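Local coordinates for mandelate racemase / muconate lactonizing enzyme, C-terminal domain protein (Pseudovibrio sp. JE062, PDB 4JHM), which is of unknown function but belongs to the enolase superfamily, pairing an N-terminal capping domain with a C-terminal domain of the TIM-barrel kind, at residues I66-S69 and L70-I73; A184-G187 and T188-I191; V257-A260 and L261-M265. All coordinates share one frame; numbering follows the deposited sequence.

Interaction 1 of 3, residues I66-S69 and L70-I73; sequences IIES and LRTI
Leu70 N donates to Ile66 O across 2.9 Å and Arg71 N to Ile67 O across 3.1 Å, two successive i to i+4 bonds of one helix. Beside the first bond, CG2 of Ile66 meets CD1 of Leu70 at 3.7 Å, the two chains passing at a slant. Ser69 O takes two donors from Thr72: the hydroxyl OG1 at 2.8 Å and the backbone N at 3.2 Å. The chi1 of Thr72, 65°, swings OG1 back over the preceding turn, where it can reach that carbonyl. The helix belongs to the N-terminal domain of the enolase superfamily, an antiparallel sheet with helices beside it; Ile67 and Leu70 lean on strand 8-16, while Leu70 and Ile73 pack on helix 100-119. Glu68 and Arg71 run side by side, but their salt bridge is long, 3.8 Å from OE2 to NE, and the place of OE2 is uncertain. The other carboxylate oxygen of Glu68 bonds Tyr373, whose ring also receives Arg71 in a cation-pi contact. Ser69 OG turns to Thr97, and Phe61 of a second subunit offers Arg71 another aromatic partner.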
ATOM      1  N   ILE A  66      21.657   9.972 -36.494  1.00 70.03           N
ATOM      2  CA  ILE A  66      21.033  11.199 -36.033  1.00 66.92           C
ATOM      3  C   ILE A  66      20.816  12.171 -37.194  1.00 70.29           C
ATOM      4  O   ILE A  66      19.679  12.523 -37.504  1.00 72.84           O
ATOM      5  CB  ILE A  66      21.876  11.868 -34.930  1.00 66.46           C
ATOM      6  CG1 ILE A  66      21.808  11.046 -33.639  1.00 64.62           C
ATOM      7  CG2 ILE A  66      21.413  13.299 -34.682  1.00 67.50           C
ATOM      8  CD1 ILE A  66      20.430  10.965 -33.012  1.00 62.69           C
ATOM      9  N   ILE A  67      21.893  12.594 -37.851  1.00 73.06           N
ATOM     10  CA  ILE A  67      21.769  13.579 -38.929  1.00 76.07           C
ATOM     11  C   ILE A  67      20.705  13.186 -39.957  1.00 75.97           C
ATOM     12  O   ILE A  67      20.061  14.051 -40.557  1.00 72.08           O
ATOM     13  CB  ILE A  67      23.103  13.807 -39.667  1.00 74.59           C
ATOM     14  CG1 ILE A  67      23.041  15.115 -40.468  1.00 78.75           C
ATOM     15  CG2 ILE A  67      23.416  12.629 -40.578  1.00 67.82           C
ATOM     16  CD1 ILE A  67      24.388  15.630 -40.929  1.00 78.51           C
ATOM     17  N   GLU A  68      20.523  11.883 -40.152  1.00 73.81           N
ATOM     18  CA  GLU A  68      19.588  11.380 -41.152  1.00 74.62           C
ATOM     19  C   GLU A  68      18.166  11.362 -40.602  1.00 70.43           C
ATOM     20  O   GLU A  68      17.198  11.408 -41.358  1.00 68.02           O
ATOM     21  CB  GLU A  68      20.008   9.984 -41.613  1.00 78.22           C
ATOM     22  CG  GLU A  68      19.626   9.667 -43.048  1.00 83.10           C
ATOM     23  CD  GLU A  68      20.083  10.730 -44.044  1.00 84.33           C
ATOM     24  OE1 GLU A  68      21.265  11.131 -44.011  1.00 82.84           O
ATOM     25  OE2 GLU A  68      19.257  11.160 -44.875  1.00 86.72           O
ATOM     26  N   SER A  69      18.055  11.287 -39.280  1.00 72.02           N
ATOM     27  CA  SER A  69      16.774  11.431 -38.600  1.00 68.15           C
ATOM     28  C   SER A  69      16.341  12.885 -38.673  1.00 68.17           C
ATOM     29  O   SER A  69      15.184  13.186 -38.947  1.00 70.32           O
ATOM     30  CB  SER A  69      16.898  11.006 -37.137  1.00 64.04           C
ATOM     31  OG  SER A  69      15.741  11.366 -36.404  1.00 64.87           O
ATOM     32  N   LEU A  70      17.291  13.780 -38.430  1.00 69.94           N
ATOM     33  CA  LEU A  70      17.058  15.215 -38.513  1.00 69.24           C
ATOM     34  C   LEU A  70      16.623  15.630 -39.910  1.00 71.14           C
ATOM     35  O   LEU A  70      15.812  16.544 -40.070  1.00 72.91           O
ATOM     36  CB  LEU A  70      18.325  15.976 -38.118  1.00 67.16           C
ATOM     37  CG  LEU A  70      18.489  16.222 -36.617  1.00 64.53           C
ATOM     38  CD1 LEU A  70      19.954  16.377 -36.245  1.00 63.81           C
ATOM     39  CD2 LEU A  70      17.690  17.446 -36.195  1.00 64.77           C
ATOM     40  N   ARG A  71      17.163  14.957 -40.919  1.00 73.63           N
ATOM     41  CA  ARG A  71      16.821  15.259 -42.306  1.00 80.55           C
ATOM     42  C   ARG A  71      15.319  15.179 -42.557  1.00 79.91           C
ATOM     43  O   ARG A  71      14.765  15.988 -43.292  1.00 81.40           O
ATOM     44  CB  ARG A  71      17.532  14.293 -43.254  1.00 84.62           C
ATOM     45  CG  ARG A  71      17.145  14.473 -44.715  1.00 90.59           C
ATOM     46  CD  ARG A  71      17.960  13.567 -45.623  1.00 92.90           C
ATOM     47  NE  ARG A  71      18.082  14.111 -46.972  1.00 94.88           N
ATOM     48  CZ  ARG A  71      17.312  13.766 -47.997  1.00 98.00           C
ATOM     49  NH1 ARG A  71      16.352  12.863 -47.842  1.00 95.43           N
ATOM     50  NH2 ARG A  71      17.508  14.324 -49.187  1.00101.83           N
ATOM     51  N   THR A  72      14.670  14.190 -41.950  1.00 77.41           N
ATOM     52  CA  THR A  72      13.260  13.934 -42.201  1.00 75.58           C
ATOM     53  C   THR A  72      12.366  14.867 -41.385  1.00 75.01           C
ATOM     54  O   THR A  72      11.181  15.018 -41.679  1.00 73.73           O
ATOM     55  CB  THR A  72      12.901  12.465 -41.892  1.00 75.68           C
ATOM     56  OG1 THR A  72      13.066  12.199 -40.494  1.00 73.74           O
ATOM     57  CG2 THR A  72      13.793  11.527 -42.684  1.00 76.21           C
ATOM     58  N   ILE A  73      12.945  15.498 -40.371  1.00 75.82           N
ATOM     59  CA  ILE A  73      12.192  16.346 -39.454  1.00 76.70           C
ATOM     60  C   ILE A  73      12.156  17.805 -39.897  1.00 79.44           C
ATOM     61  O   ILE A  73      11.097  18.436 -39.900  1.00 77.21           O
ATOM     62  CB  ILE A  73      12.814  16.308 -38.048  1.00 74.29           C
ATOM     63  CG1 ILE A  73      12.598  14.938 -37.403  1.00 73.51           C
ATOM     64  CG2 ILE A  73      12.214  17.395 -37.173  1.00 75.99           C
ATOM     65  CD1 ILE A  73      13.352  14.761 -36.102  1.00 73.55           C
TER

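Interaction 2 of 3, residues A184-G187 and T188-I191; sequences AKYG and TSGI
Tyr186 O is the acceptor for both donors of Ser189, the backbone N and the hydroxyl OG. The bond from Ser189 N is weak, 3.5 Å long and bent to 139°. The hydroxyl is modelled very near the same oxygen, but OG also crowds neighbouring atoms of Tyr186, so its exact position, and with it the closeness of that bond, is doubtful. As modelled, and with the same caution, Ser189 OG lies beside its own backbone N (chi1 -33°). Between them Gly187 and Thr188 form the two central residues of a type I beta turn, and the CA atoms of Tyr186 and Ser189 stand 5.2 Å apart. The CB of Thr188 points away from 184-187. The ring of Tyr186 leads away from this turn: CB of Lys185 covers part of one face near the rim, 3.7 Å above the ring plane. Phe150 and Ile153 of helix 149-159 pack against Tyr186, and its OH is hydrogen-bonded to Asp154, tying the ring to that helix. Gly190 follows with a positive phi of 89°, a backbone shape that favours glycine, and Ile191 then packs on Ile157. The turn joins helix 172-186 to strand 192-196, a return connection between the helix and next parallel strand of a beta-alpha-beta crossover, as in TIM barrels.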
ATOM      1  N   ALA A 184      42.410   4.582  -0.488  1.00 92.63           N
ATOM      2  CA  ALA A 184      43.627   4.498   0.312  1.00 94.36           C
ATOM      3  C   ALA A 184      44.541   5.707   0.073  1.00 95.48           C
ATOM      4  O   ALA A 184      45.112   6.262   1.017  1.00 99.27           O
ATOM      5  CB  ALA A 184      44.365   3.205   0.002  1.00 94.26           C
ATOM      6  N   LYS A 185      44.673   6.112  -1.187  1.00 89.63           N
ATOM      7  CA  LYS A 185      45.544   7.227  -1.546  1.00 92.20           C
ATOM      8  C   LYS A 185      44.930   8.593  -1.260  1.00 87.65           C
ATOM      9  O   LYS A 185      45.603   9.468  -0.724  1.00 84.49           O
ATOM     10  CB  LYS A 185      45.927   7.162  -3.027  1.00 95.23           C
ATOM     11  CG  LYS A 185      47.093   6.242  -3.335  1.00 99.17           C
ATOM     12  CD  LYS A 185      47.928   6.787  -4.483  1.00105.08           C
ATOM     13  CE  LYS A 185      48.680   8.043  -4.065  1.00108.61           C
ATOM     14  NZ  LYS A 185      49.702   8.455  -5.063  1.00107.88           N
ATOM     15  N   TYR A 186      43.665   8.782  -1.632  1.00 84.91           N
ATOM     16  CA  TYR A 186      43.045  10.110  -1.576  1.00 82.94           C
ATOM     17  C   TYR A 186      41.848  10.200  -0.628  1.00 81.14           C
ATOM     18  O   TYR A 186      40.969  11.037  -0.819  1.00 76.48           O
ATOM     19  CB  TYR A 186      42.597  10.542  -2.975  1.00 79.18           C
ATOM     20  CG  TYR A 186      43.615  10.304  -4.066  1.00 77.05           C
ATOM     21  CD1 TYR A 186      44.706  11.146  -4.225  1.00 80.59           C
ATOM     22  CD2 TYR A 186      43.474   9.244  -4.949  1.00 76.16           C
ATOM     23  CE1 TYR A 186      45.635  10.933  -5.228  1.00 82.89           C
ATOM     24  CE2 TYR A 186      44.394   9.022  -5.954  1.00 78.05           C
ATOM     25  CZ  TYR A 186      45.472   9.868  -6.090  1.00 81.71           C
ATOM     26  OH  TYR A 186      46.384   9.641  -7.095  1.00 85.35           O
ATOM     27  N   GLY A 187      41.822   9.353   0.395  1.00 86.78           N
ATOM     28  CA  GLY A 187      40.706   9.315   1.344  1.00 86.55           C
ATOM     29  C   GLY A 187      40.539  10.585   2.164  1.00 87.46           C
ATOM     30  O   GLY A 187      39.416  11.002   2.443  1.00 83.62           O
ATOM     31  N   THR A 188      41.653  11.199   2.556  1.00 91.07           N
ATOM     32  CA  THR A 188      41.611  12.427   3.352  1.00 93.90           C
ATOM     33  C   THR A 188      42.087  13.635   2.543  1.00 95.26           C
ATOM     34  O   THR A 188      42.815  14.487   3.048  1.00100.80           O
ATOM     35  CB  THR A 188      42.466  12.303   4.630  1.00 93.25           C
ATOM     36  OG1 THR A 188      43.839  12.101   4.275  1.00 95.34           O
ATOM     37  CG2 THR A 188      41.989  11.136   5.483  1.00 92.49           C
ATOM     38  N   SER A 189      41.657  13.705   1.289  1.00 92.97           N
ATOM     39  CA  SER A 189      42.069  14.771   0.385  1.00 92.94           C
ATOM     40  C   SER A 189      41.070  15.916   0.387  1.00 90.61           C
ATOM     41  O   SER A 189      41.415  17.053   0.071  1.00 89.40           O
ATOM     42  CB  SER A 189      42.174  14.224  -1.034  1.00 92.62           C
ATOM     43  OG  SER A 189      42.591  12.873  -1.014  1.00 95.93           O
ATOM     44  N   GLY A 190      39.826  15.603   0.730  1.00 90.73           N
ATOM     45  CA  GLY A 190      38.732  16.555   0.603  1.00 91.12           C
ATOM     46  C   GLY A 190      38.080  16.467  -0.766  1.00 87.10           C
ATOM     47  O   GLY A 190      37.062  17.105  -1.017  1.00 86.46           O
ATOM     48  N   ILE A 191      38.669  15.672  -1.654  1.00 88.77           N
ATOM     49  CA  ILE A 191      38.124  15.464  -2.991  1.00 83.89           C
ATOM     50  C   ILE A 191      36.898  14.564  -2.927  1.00 79.87           C
ATOM     51  O   ILE A 191      36.904  13.560  -2.221  1.00 77.43           O
ATOM     52  CB  ILE A 191      39.160  14.812  -3.924  1.00 82.64           C
ATOM     53  CG1 ILE A 191      40.384  15.717  -4.085  1.00 85.93           C
ATOM     54  CG2 ILE A 191      38.545  14.530  -5.286  1.00 82.87           C
ATOM     55  CD1 ILE A 191      40.089  17.022  -4.793  1.00 85.89           C
TER

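Interaction 3 of 3, residues V257-A260 and L261-M265; sequences VTHA and LSTGM
Val257 O accepts an almost straight bond from Leu261 N, 3.2 Å long, while the side chains of these two residues run alongside each other, CG1 of Val257 to CD1 of Leu261. One residue on, Thr258 O is held twice by Ser262, by the backbone N and by OG, each at 3.0 Å, and the two donors come to the carbonyl plane from opposite faces. The hydroxyl of Thr258 itself looks back along the helix to Leu254 O. His259 O receives Thr263 OG1 at 2.8 Å; the same threonine lays its CG2 methyl over one face of the imidazole, 3.9 Å from the ring centroid, a CH-pi contact. His259 CG is trans to N (chi1 -179°), which carries the ring along to where Thr263 can cover it, while the CE methyl of Met265, a selenomethionine, approaches the ring edge near its plane. The ring also meets Phe230 and His259 of a second subunit at an assembly interface. Ala260 O takes Met265 N at 2.9 Å, and Gly264 N bonds Leu261 O at 3.2 Å. With the positive phi of Gly264 (72°), these two bonds make a Schellman motif that closes helix 254-262. Met265 SE lies against Ala260 CB, and its side chain packs on Phe230 and Gln234 of helix 230-239, while Val257 and Thr258 rest on Ile288 of helix 279-291.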
ATOM      1  N   VAL A 257      10.191  10.506 -15.193  1.00 60.64           N
ATOM      2  CA  VAL A 257      10.908  11.169 -14.109  1.00 59.13           C
ATOM      3  C   VAL A 257       9.996  11.351 -12.901  1.00 62.48           C
ATOM      4  O   VAL A 257      10.399  11.132 -11.755  1.00 65.14           O
ATOM      5  CB  VAL A 257      11.407  12.562 -14.541  1.00 60.09           C
ATOM      6  CG1 VAL A 257      11.827  13.380 -13.326  1.00 60.49           C
ATOM      7  CG2 VAL A 257      12.555  12.436 -15.533  1.00 59.99           C
ATOM      8  N   THR A 258       8.762  11.761 -13.166  1.00 57.69           N
ATOM      9  CA  THR A 258       7.807  12.010 -12.103  1.00 56.19           C
ATOM     10  C   THR A 258       7.553  10.737 -11.316  1.00 59.99           C
ATOM     11  O   THR A 258       7.564  10.737 -10.086  1.00 63.67           O
ATOM     12  CB  THR A 258       6.485  12.540 -12.675  1.00 55.71           C
ATOM     13  OG1 THR A 258       6.680  13.884 -13.141  1.00 58.69           O
ATOM     14  CG2 THR A 258       5.379  12.508 -11.614  1.00 52.02           C
ATOM     15  N   HIS A 259       7.329   9.649 -12.042  1.00 62.08           N
ATOM     16  CA  HIS A 259       7.052   8.360 -11.437  1.00 59.37           C
ATOM     17  C   HIS A 259       8.233   7.841 -10.610  1.00 67.76           C
ATOM     18  O   HIS A 259       8.044   7.302  -9.515  1.00 67.33           O
ATOM     19  CB  HIS A 259       6.719   7.352 -12.532  1.00 56.54           C
ATOM     20  CG  HIS A 259       6.395   5.990 -12.009  1.00 55.21           C
ATOM     21  ND1 HIS A 259       7.347   5.006 -11.859  1.00 55.27           N
ATOM     22  CD2 HIS A 259       5.226   5.451 -11.591  1.00 57.87           C
ATOM     23  CE1 HIS A 259       6.778   3.916 -11.378  1.00 57.84           C
ATOM     24  NE2 HIS A 259       5.492   4.160 -11.205  1.00 61.96           N
ATOM     25  N   ALA A 260       9.444   7.995 -11.144  1.00 64.42           N
ATOM     26  CA  ALA A 260      10.653   7.498 -10.488  1.00 60.21           C
ATOM     27  C   ALA A 260      10.843   8.152  -9.123  1.00 59.57           C
ATOM     28  O   ALA A 260      11.066   7.481  -8.115  1.00 64.71           O
ATOM     29  CB  ALA A 260      11.869   7.751 -11.365  1.00 62.63           C
ATOM     30  N   LEU A 261      10.757   9.471  -9.093  1.00 60.14           N
ATOM     31  CA  LEU A 261      10.860  10.192  -7.840  1.00 62.15           C
ATOM     32  C   LEU A 261       9.702   9.808  -6.916  1.00 61.36           C
ATOM     33  O   LEU A 261       9.904   9.582  -5.724  1.00 68.24           O
ATOM     34  CB  LEU A 261      10.884  11.699  -8.104  1.00 62.02           C
ATOM     35  CG  LEU A 261      12.094  12.183  -8.907  1.00 57.34           C
ATOM     36  CD1 LEU A 261      12.010  13.679  -9.166  1.00 60.81           C
ATOM     37  CD2 LEU A 261      13.379  11.853  -8.174  1.00 57.43           C
ATOM     38  N   SER A 262       8.500   9.709  -7.477  1.00 59.29           N
ATOM     39  CA  SER A 262       7.303   9.366  -6.706  1.00 63.86           C
ATOM     40  C   SER A 262       7.378   7.997  -6.031  1.00 61.53           C
ATOM     41  O   SER A 262       6.744   7.779  -5.002  1.00 62.31           O
ATOM     42  CB  SER A 262       6.060   9.408  -7.598  1.00 66.29           C
ATOM     43  OG  SER A 262       5.629  10.741  -7.801  1.00 72.80           O
ATOM     44  N   THR A 263       8.144   7.079  -6.609  1.00 60.04           N
ATOM     45  CA  THR A 263       8.222   5.719  -6.087  1.00 58.21           C
ATOM     46  C   THR A 263       9.574   5.417  -5.438  1.00 57.66           C
ATOM     47  O   THR A 263       9.853   4.269  -5.080  1.00 56.49           O
ATOM     48  CB  THR A 263       7.934   4.685  -7.194  1.00 58.51           C
ATOM     49  OG1 THR A 263       8.847   4.866  -8.283  1.00 55.06           O
ATOM     50  CG2 THR A 263       6.522   4.846  -7.708  1.00 55.86           C
ATOM     51  N   GLY A 264      10.411   6.443  -5.294  1.00 52.48           N
ATOM     52  CA  GLY A 264      11.685   6.305  -4.589  1.00 52.76           C
ATOM     53  C   GLY A 264      12.748   5.509  -5.332  1.00 56.02           C
ATOM     54  O   GLY A 264      13.537   4.792  -4.719  1.00 58.41           O
HETATM   55  N   MSE A 265      12.780   5.645  -6.653  1.00 55.16           N
HETATM   56  CA  MSE A 265      13.794   4.987  -7.472  1.00 54.48           C
HETATM   57  C   MSE A 265      15.108   5.712  -7.453  1.00 52.54           C
HETATM   58  O   MSE A 265      16.160   5.085  -7.578  1.00 48.02           O
HETATM   59  CB  MSE A 265      13.332   4.963  -8.920  1.00 56.25           C
HETATM   60  CG  MSE A 265      12.069   4.129  -9.066  1.00 59.74           C
HETATM   61 SE   MSE A 265      11.740   3.818 -10.974  1.00 62.85          SE
HETATM   62  CE  MSE A 265       9.893   3.170 -10.780  1.00 70.30           C
TER

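In the fold
All three contacts are local, but they occupy different settings. Interaction 1 is buried between the sheet of the N-terminal domain and a second subunit; interactions 2 and 3 both lie in the barrel-like domain and are only partly buried. The centres of interactions 1 and 2 are about 47 Å apart, on opposite sides of the chain's centre, and no two of the three touch. Interaction 1 lies along a helix, whereas interactions 2 and 3 include the turns that follow theirs. Hydroxyl-to-carbonyl bonds recur in all three, though the one in 184-191 is doubtful. No other subunit of the assembly touches interaction 2, while 257-265 meets several.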